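Local coordinates for protein cyclopenase asqI (Emericella nidulans, PDB 5YY3) that catalyses the zinc-dependent ring contraction of 4'-methoxycyclopenin to 4'-methoxyviridicatin, releasing methyl isocyanate, in the biosynthesis of the aspoquinolone mycotoxins, at residues D178-H186 / A535-E543; F326-Y335 / L347-N357. All coordinates share one frame; numbering follows the deposited sequence.

Contact 1 of 2, residues D178-H186 / A535-E543; sequences DDYDLNDSH and ARKMGNYGE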
# COMPACT_ATOMS: atom_id res chain seq x y z
N ASP A 178 -6.38 20.45 7.28
CA ASP A 178 -5.54 21.64 7.42
C ASP A 178 -5.99 22.78 6.52
O ASP A 178 -5.33 23.82 6.46
CB ASP A 178 -4.09 21.34 7.09
CG ASP A 178 -3.41 20.53 8.15
OD1 ASP A 178 -3.62 20.79 9.33
OD2 ASP A 178 -2.61 19.63 7.78
N ASP A 179 -7.07 22.58 5.78
CA ASP A 179 -7.50 23.62 4.86
C ASP A 179 -7.69 24.94 5.61
O ASP A 179 -8.42 25.01 6.61
CB ASP A 179 -8.78 23.22 4.13
CG ASP A 179 -9.23 24.28 3.16
OD1 ASP A 179 -9.80 25.29 3.62
OD2 ASP A 179 -9.04 24.10 1.94
N TYR A 180 -7.00 25.98 5.13
CA TYR A 180 -7.04 27.28 5.79
C TYR A 180 -8.46 27.79 5.95
O TYR A 180 -8.82 28.32 6.99
CB TYR A 180 -6.23 28.34 5.01
CG TYR A 180 -6.43 29.70 5.64
CD1 TYR A 180 -5.77 30.03 6.83
CD2 TYR A 180 -7.34 30.62 5.11
CE1 TYR A 180 -5.98 31.25 7.45
CE2 TYR A 180 -7.55 31.84 5.73
CZ TYR A 180 -6.87 32.14 6.90
OH TYR A 180 -7.06 33.35 7.53
N ASP A 181 -9.26 27.67 4.90
CA ASP A 181 -10.57 28.28 4.91
C ASP A 181 -11.54 27.48 5.76
O ASP A 181 -12.45 28.04 6.37
CB ASP A 181 -11.07 28.48 3.47
CG ASP A 181 -10.21 29.48 2.69
OD1 ASP A 181 -10.36 30.70 2.92
OD2 ASP A 181 -9.36 29.05 1.87
N LEU A 182 -11.37 26.16 5.83
CA LEU A 182 -12.13 25.40 6.81
C LEU A 182 -11.75 25.89 8.20
O LEU A 182 -12.61 26.12 9.05
CB LEU A 182 -11.87 23.90 6.69
CG LEU A 182 -12.42 23.01 7.80
CD1 LEU A 182 -13.93 23.13 7.89
CD2 LEU A 182 -12.01 21.55 7.57
N ASN A 183 -10.46 26.07 8.43
CA ASN A 183 -10.02 26.43 9.76
C ASN A 183 -10.40 27.86 10.11
O ASN A 183 -10.82 28.12 11.25
CB ASN A 183 -8.51 26.23 9.87
CG ASN A 183 -8.16 24.82 10.28
OD1 ASN A 183 -8.14 24.51 11.47
ND2 ASN A 183 -7.92 23.95 9.29
N ASP A 184 -10.28 28.77 9.16
CA ASP A 184 -10.70 30.14 9.45
C ASP A 184 -12.21 30.18 9.67
O ASP A 184 -12.69 30.90 10.53
CB ASP A 184 -10.31 31.14 8.35
CG ASP A 184 -10.89 32.54 8.62
OD1 ASP A 184 -10.38 33.21 9.55
OD2 ASP A 184 -11.87 32.94 7.95
N SER A 185 -12.97 29.40 8.89
CA SER A 185 -14.42 29.35 9.06
C SER A 185 -14.83 28.83 10.44
O SER A 185 -15.74 29.36 11.09
CB SER A 185 -15.05 28.48 7.97
OG SER A 185 -16.33 28.02 8.39
N HIS A 186 -14.16 27.76 10.86
CA HIS A 186 -14.44 27.12 12.14
C HIS A 186 -14.11 28.08 13.28
O HIS A 186 -14.78 28.11 14.31
CB HIS A 186 -13.63 25.84 12.24
CG HIS A 186 -13.71 25.15 13.57
ND1 HIS A 186 -14.74 24.31 13.92
CD2 HIS A 186 -12.86 25.16 14.63
CE1 HIS A 186 -14.53 23.83 15.13
NE2 HIS A 186 -13.40 24.33 15.58
N ALA A 535 -22.69 28.02 1.60
CA ALA A 535 -21.30 28.35 1.31
C ALA A 535 -20.81 29.65 1.94
O ALA A 535 -21.54 30.62 2.04
CB ALA A 535 -21.09 28.40 -0.20
N ARG A 536 -19.54 29.64 2.33
CA ARG A 536 -18.81 30.83 2.76
C ARG A 536 -18.51 31.70 1.54
O ARG A 536 -17.97 31.22 0.55
CB ARG A 536 -17.53 30.38 3.50
CG ARG A 536 -16.39 31.35 3.61
CD ARG A 536 -15.27 30.66 4.39
NE ARG A 536 -13.94 31.24 4.21
CZ ARG A 536 -13.24 31.78 5.20
NH1 ARG A 536 -13.77 31.84 6.41
NH2 ARG A 536 -12.03 32.27 4.99
N LYS A 537 -18.90 32.97 1.57
CA LYS A 537 -18.81 33.79 0.36
C LYS A 537 -17.49 34.52 0.26
O LYS A 537 -17.43 35.74 0.28
CB LYS A 537 -19.96 34.79 0.30
CG LYS A 537 -21.12 34.28 -0.51
CD LYS A 537 -21.75 33.08 0.12
CE LYS A 537 -23.06 32.73 -0.55
NZ LYS A 537 -23.88 31.95 0.42
N MET A 538 -16.42 33.74 0.12
CA MET A 538 -15.10 34.29 0.01
C MET A 538 -14.34 33.46 -1.00
O MET A 538 -14.69 32.29 -1.21
CB MET A 538 -14.38 34.29 1.37
CG MET A 538 -15.19 34.91 2.50
SD MET A 538 -14.40 34.88 4.12
CE MET A 538 -13.65 36.52 4.13
N GLY A 539 -13.33 34.04 -1.62
CA GLY A 539 -12.39 33.25 -2.40
C GLY A 539 -11.46 32.54 -1.43
O GLY A 539 -11.63 32.66 -0.21
N ASN A 540 -10.50 31.79 -1.96
CA ASN A 540 -9.49 31.13 -1.14
C ASN A 540 -8.75 32.09 -0.23
O ASN A 540 -8.45 33.22 -0.64
CB ASN A 540 -8.47 30.40 -2.01
CG ASN A 540 -8.93 29.02 -2.42
OD1 ASN A 540 -10.00 28.56 -1.99
ND2 ASN A 540 -8.13 28.36 -3.26
N TYR A 541 -8.46 31.63 0.99
CA TYR A 541 -7.69 32.40 1.97
C TYR A 541 -8.41 33.69 2.38
O TYR A 541 -7.78 34.72 2.65
CB TYR A 541 -6.29 32.68 1.43
CG TYR A 541 -5.67 31.40 0.91
CD1 TYR A 541 -5.34 30.37 1.79
CD2 TYR A 541 -5.48 31.20 -0.45
CE1 TYR A 541 -4.81 29.17 1.32
CE2 TYR A 541 -4.95 30.02 -0.93
CZ TYR A 541 -4.62 29.01 -0.04
OH TYR A 541 -4.10 27.83 -0.52
N GLY A 542 -9.74 33.60 2.45
CA GLY A 542 -10.56 34.69 2.95
C GLY A 542 -10.58 35.93 2.07
O GLY A 542 -10.94 37.00 2.55
N GLU A 543 -10.19 35.80 0.80
CA GLU A 543 -10.34 36.90 -0.15
C GLU A 543 -11.81 37.21 -0.38
O GLU A 543 -12.61 36.30 -0.60
CB GLU A 543 -9.66 36.58 -1.49
CG GLU A 543 -8.15 36.51 -1.42
CD GLU A 543 -7.52 37.88 -1.32
OE1 GLU A 543 -7.71 38.70 -2.26
OE2 GLU A 543 -6.85 38.15 -0.30
O HOH W 1 -12.83 30.81 1.29
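Both carboxylate oxygens of Asp-181 hold backbone amides of the 535-543 loop: OD2 takes Tyr-541 N at 2.9 Å on its syn lone pair, nearly straight at 175°, while OD1 receives Gly-542 N at 3.0 Å. Tyr-541 and Gly-542 both have positive phi, easy for the glycine but unusual for the tyrosine, and the turn brings both N-H groups to one carboxylate. Arg-536 crosses Asp-184 at about a right angle, its chain extended from CG to NE. Arg-536 NH1 donates to the anti lone pair of Asp-184 OD2 at 2.7 Å, within the guanidinium plane, and NH2 adds a weak bond to Asp-181 OD1. This salt-bridge network joins the zinc-bearing, hemocyanin-like helical domain to the Ig-like domain; helix 180-193 carries His-186, a zinc ligand. Met-538 SD and Asp-181 O lie over opposite faces of the guanidinium, and a water accepts from Arg-536 NE at 3.2 Å. The aspartates have further partners, Lys-461 for Asp-181 and Arg-554 for Asp-184, probably helping to keep both ionised. Beside the salt bridges Tyr-180 CD2 meets Tyr-541 CD1 at 3.9 Å, the two side chains crossing obliquely, and the Tyr-541 hydroxyl continues to Glu-457.

Contact 2 of 2, residues F326-Y335 / L347-N357; sequences FVGGILDAQY and LDEERYGNLHN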
# COMPACT_ATOMS: atom_id res chain seq x y z
N PHE A 326 -32.63 20.38 22.38
CA PHE A 326 -32.38 20.06 23.78
C PHE A 326 -31.22 19.11 23.94
O PHE A 326 -30.35 19.33 24.77
CB PHE A 326 -33.64 19.50 24.44
CG PHE A 326 -34.51 20.55 25.07
CD1 PHE A 326 -34.21 21.06 26.34
CD2 PHE A 326 -35.60 21.07 24.38
CE1 PHE A 326 -35.02 22.05 26.92
CE2 PHE A 326 -36.41 22.06 24.96
CZ PHE A 326 -36.12 22.54 26.23
N VAL A 327 -31.20 18.04 23.14
CA VAL A 327 -30.08 17.12 23.19
C VAL A 327 -28.76 17.84 22.89
O VAL A 327 -27.78 17.68 23.60
CB VAL A 327 -30.27 15.95 22.21
CG1 VAL A 327 -28.98 15.10 22.13
CG2 VAL A 327 -31.45 15.09 22.62
N GLY A 328 -28.76 18.66 21.83
CA GLY A 328 -27.60 19.44 21.47
C GLY A 328 -27.26 20.46 22.54
O GLY A 328 -26.09 20.62 22.91
N GLY A 329 -28.28 21.15 23.04
CA GLY A 329 -28.10 22.15 24.08
C GLY A 329 -27.50 21.59 25.36
O GLY A 329 -26.58 22.18 25.93
N ILE A 330 -28.00 20.46 25.82
CA ILE A 330 -27.50 19.87 27.04
C ILE A 330 -26.05 19.37 26.87
O ILE A 330 -25.21 19.60 27.75
CB ILE A 330 -28.43 18.75 27.52
CG1 ILE A 330 -29.68 19.40 28.13
CG2 ILE A 330 -27.72 17.82 28.51
CD1 ILE A 330 -30.79 18.45 28.49
N LEU A 331 -25.76 18.73 25.74
CA LEU A 331 -24.39 18.32 25.41
C LEU A 331 -23.41 19.49 25.53
O LEU A 331 -22.26 19.30 25.94
CB LEU A 331 -24.32 17.75 23.99
CG LEU A 331 -24.82 16.30 23.83
CD1 LEU A 331 -24.96 15.91 22.36
CD2 LEU A 331 -23.90 15.33 24.60
N ASP A 332 -23.88 20.69 25.20
CA ASP A 332 -23.03 21.87 25.23
C ASP A 332 -23.28 22.73 26.47
O ASP A 332 -22.84 23.89 26.52
CB ASP A 332 -23.23 22.69 23.95
CG ASP A 332 -22.16 23.74 23.74
OD1 ASP A 332 -20.95 23.38 23.73
OD2 ASP A 332 -22.52 24.92 23.57
N ALA A 333 -23.96 22.16 27.46
CA ALA A 333 -24.25 22.81 28.77
C ALA A 333 -24.88 24.19 28.65
O ALA A 333 -24.52 25.13 29.37
CB ALA A 333 -23.00 22.91 29.62
N GLN A 334 -25.84 24.32 27.76
CA GLN A 334 -26.56 25.59 27.64
C GLN A 334 -27.80 25.66 28.50
O GLN A 334 -28.88 25.95 28.02
CB GLN A 334 -26.88 25.82 26.18
CG GLN A 334 -25.57 25.81 25.54
CD GLN A 334 -25.62 26.26 24.15
OE1 GLN A 334 -26.38 25.73 23.33
NE2 GLN A 334 -24.80 27.24 23.85
N TYR A 335 -27.60 25.40 29.78
CA TYR A 335 -28.70 25.39 30.72
C TYR A 335 -29.38 26.76 30.88
O TYR A 335 -30.60 26.79 31.02
CB TYR A 335 -28.21 24.85 32.05
CG TYR A 335 -27.66 23.43 31.96
CD1 TYR A 335 -28.52 22.35 31.76
CD2 TYR A 335 -26.29 23.16 32.06
CE1 TYR A 335 -28.04 21.05 31.69
CE2 TYR A 335 -25.80 21.86 31.99
CZ TYR A 335 -26.69 20.82 31.80
OH TYR A 335 -26.24 19.52 31.72
N LEU A 347 -33.07 22.41 34.55
CA LEU A 347 -32.51 21.12 34.16
C LEU A 347 -31.46 20.68 35.17
O LEU A 347 -30.71 21.51 35.68
CB LEU A 347 -31.89 21.19 32.76
CG LEU A 347 -32.87 21.20 31.57
CD1 LEU A 347 -32.16 21.64 30.30
CD2 LEU A 347 -33.56 19.84 31.37
N ASP A 348 -31.42 19.38 35.46
CA ASP A 348 -30.49 18.81 36.45
C ASP A 348 -29.04 18.71 35.92
O ASP A 348 -28.64 17.68 35.36
CB ASP A 348 -31.00 17.43 36.89
CG ASP A 348 -30.28 16.89 38.11
OD1 ASP A 348 -29.25 17.48 38.51
OD2 ASP A 348 -30.74 15.87 38.67
N GLU A 349 -28.27 19.77 36.11
CA GLU A 349 -26.89 19.85 35.62
C GLU A 349 -25.95 18.84 36.27
O GLU A 349 -24.86 18.61 35.78
CB GLU A 349 -26.33 21.25 35.84
CG GLU A 349 -27.29 22.36 35.46
CD GLU A 349 -26.62 23.71 35.39
OE1 GLU A 349 -25.38 23.76 35.57
OE2 GLU A 349 -27.32 24.71 35.13
N GLU A 350 -26.36 18.25 37.38
CA GLU A 350 -25.51 17.27 38.03
C GLU A 350 -25.65 15.94 37.30
O GLU A 350 -24.71 15.17 37.22
CB GLU A 350 -25.87 17.12 39.51
CG GLU A 350 -25.54 18.38 40.33
CD GLU A 350 -24.04 18.66 40.40
OE1 GLU A 350 -23.26 17.67 40.40
OE2 GLU A 350 -23.64 19.85 40.41
N ARG A 351 -26.83 15.69 36.76
CA ARG A 351 -27.10 14.43 36.10
C ARG A 351 -26.51 14.41 34.67
O ARG A 351 -25.91 13.41 34.26
CB ARG A 351 -28.61 14.17 36.08
CG ARG A 351 -28.95 12.74 35.72
CD ARG A 351 -30.41 12.41 35.94
NE ARG A 351 -30.91 13.00 37.18
CZ ARG A 351 -31.99 12.58 37.83
NH1 ARG A 351 -32.67 11.53 37.37
NH2 ARG A 351 -32.39 13.19 38.94
N TYR A 352 -26.65 15.51 33.93
CA TYR A 352 -26.23 15.53 32.53
C TYR A 352 -24.92 16.30 32.28
O TYR A 352 -24.25 16.08 31.27
CB TYR A 352 -27.37 16.07 31.67
CG TYR A 352 -28.67 15.34 31.95
CD1 TYR A 352 -28.81 13.99 31.64
CD2 TYR A 352 -29.74 15.97 32.57
CE1 TYR A 352 -29.99 13.30 31.92
CE2 TYR A 352 -30.93 15.30 32.86
CZ TYR A 352 -31.04 13.97 32.53
OH TYR A 352 -32.19 13.28 32.80
N GLY A 353 -24.55 17.21 33.19
CA GLY A 353 -23.25 17.85 33.14
C GLY A 353 -22.94 18.74 31.96
O GLY A 353 -23.82 19.40 31.39
N ASN A 354 -21.66 18.78 31.59
CA ASN A 354 -21.16 19.53 30.44
C ASN A 354 -20.27 18.64 29.56
O ASN A 354 -19.06 18.86 29.46
CB ASN A 354 -20.37 20.77 30.90
CG ASN A 354 -20.01 21.68 29.75
OD1 ASN A 354 -20.42 21.45 28.62
ND2 ASN A 354 -19.27 22.75 30.04
N LEU A 355 -20.87 17.63 28.94
CA LEU A 355 -20.10 16.55 28.30
C LEU A 355 -19.22 16.99 27.12
O LEU A 355 -18.08 16.54 27.00
CB LEU A 355 -21.04 15.44 27.84
CG LEU A 355 -20.40 14.18 27.26
CD1 LEU A 355 -19.35 13.65 28.22
CD2 LEU A 355 -21.46 13.14 27.01
N HIS A 356 -19.74 17.85 26.25
CA HIS A 356 -19.00 18.25 25.05
C HIS A 356 -17.72 18.98 25.43
O HIS A 356 -16.64 18.62 24.97
CB HIS A 356 -19.85 19.14 24.13
CG HIS A 356 -19.05 19.83 23.07
ND1 HIS A 356 -18.30 19.14 22.13
CD2 HIS A 356 -18.86 21.15 22.80
CE1 HIS A 356 -17.69 20.00 21.33
NE2 HIS A 356 -18.02 21.22 21.71
N ASN A 357 -17.85 20.00 26.27
CA ASN A 357 -16.69 20.84 26.56
C ASN A 357 -15.69 20.19 27.53
O ASN A 357 -14.49 20.41 27.42
CB ASN A 357 -17.16 22.20 27.10
CG ASN A 357 -17.96 22.99 26.06
OD1 ASN A 357 -17.40 23.66 25.20
ND2 ASN A 357 -19.28 22.89 26.13
O HOH W 2 -23.36 17.50 28.76
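Ile-330 fills the apolar centre with two branches: CD1 rests against Leu-347 CD1 at 3.9 Å, and CG2 reaches Tyr-352 CB at 3.6 Å. Branching at CB lets one residue serve both neighbours. Leu-347 CB also touches Tyr-335 CD1, the two side chains crossing at about a right angle. The tyrosine suits its place because its apolar ring can be covered while its hydroxyl bonds: Glu-349 CG lies over one face of the Tyr-335 ring, 3.6 Å from its centroid, as a CH-pi contact, with the carboxylate stacked only 14° from the ring plane. Placed beside the backbone N (chi1 -60°), the Tyr-335 ring points OH at Gly-353 O, which lies at the ring edge; a hydrogen bond forms there, but its modelled length is implausibly short and so doubtful.

Further out, a Schellman motif at Ala-333 ends helix 323-331, and the last-turn carbonyl Leu-331 O accepts from His-356 N at 2.9 Å. A water bridges Ile-330 O, Tyr-352 O and Leu-355 N. At the polar edge Asn-357 ND2 donates to Asp-332 OD1 at 3.0 Å, from above the carboxylate plane, and to Asn-354 OD1; Asp-332 OD2 turns to Tyr-193. His-356 ND1 is hydrogen-bonded to Trp-396 NE1, near zinc ligands His-190 and His-218. Leu-331 and Leu-355, side by side, pack on helices 288-304 and 391-410, with helix 210-231 also against Leu-331.

From the N terminus the chain passes several helices before helix 180-193, whose start forms one half of contact 1. It then runs on through helices 210-231 and 288-304, and contact 2 closes a short loop, with 11 residues between 326-335 and 347-357. After helix 391-410 the chain enters the Ig-like domain, and only at 535-543 does it return to close contact 1, 348 residues after leaving it. The short loop is thus enclosed by the long one and they do not cross. Contact 1 ties the two domains together; contact 2 joins helix 323-331 to the short helix 349-352 and the start of helix 355-367, all within the copper-type domain. Their centres lie about 30 Å apart on opposite sides of the chain's centre.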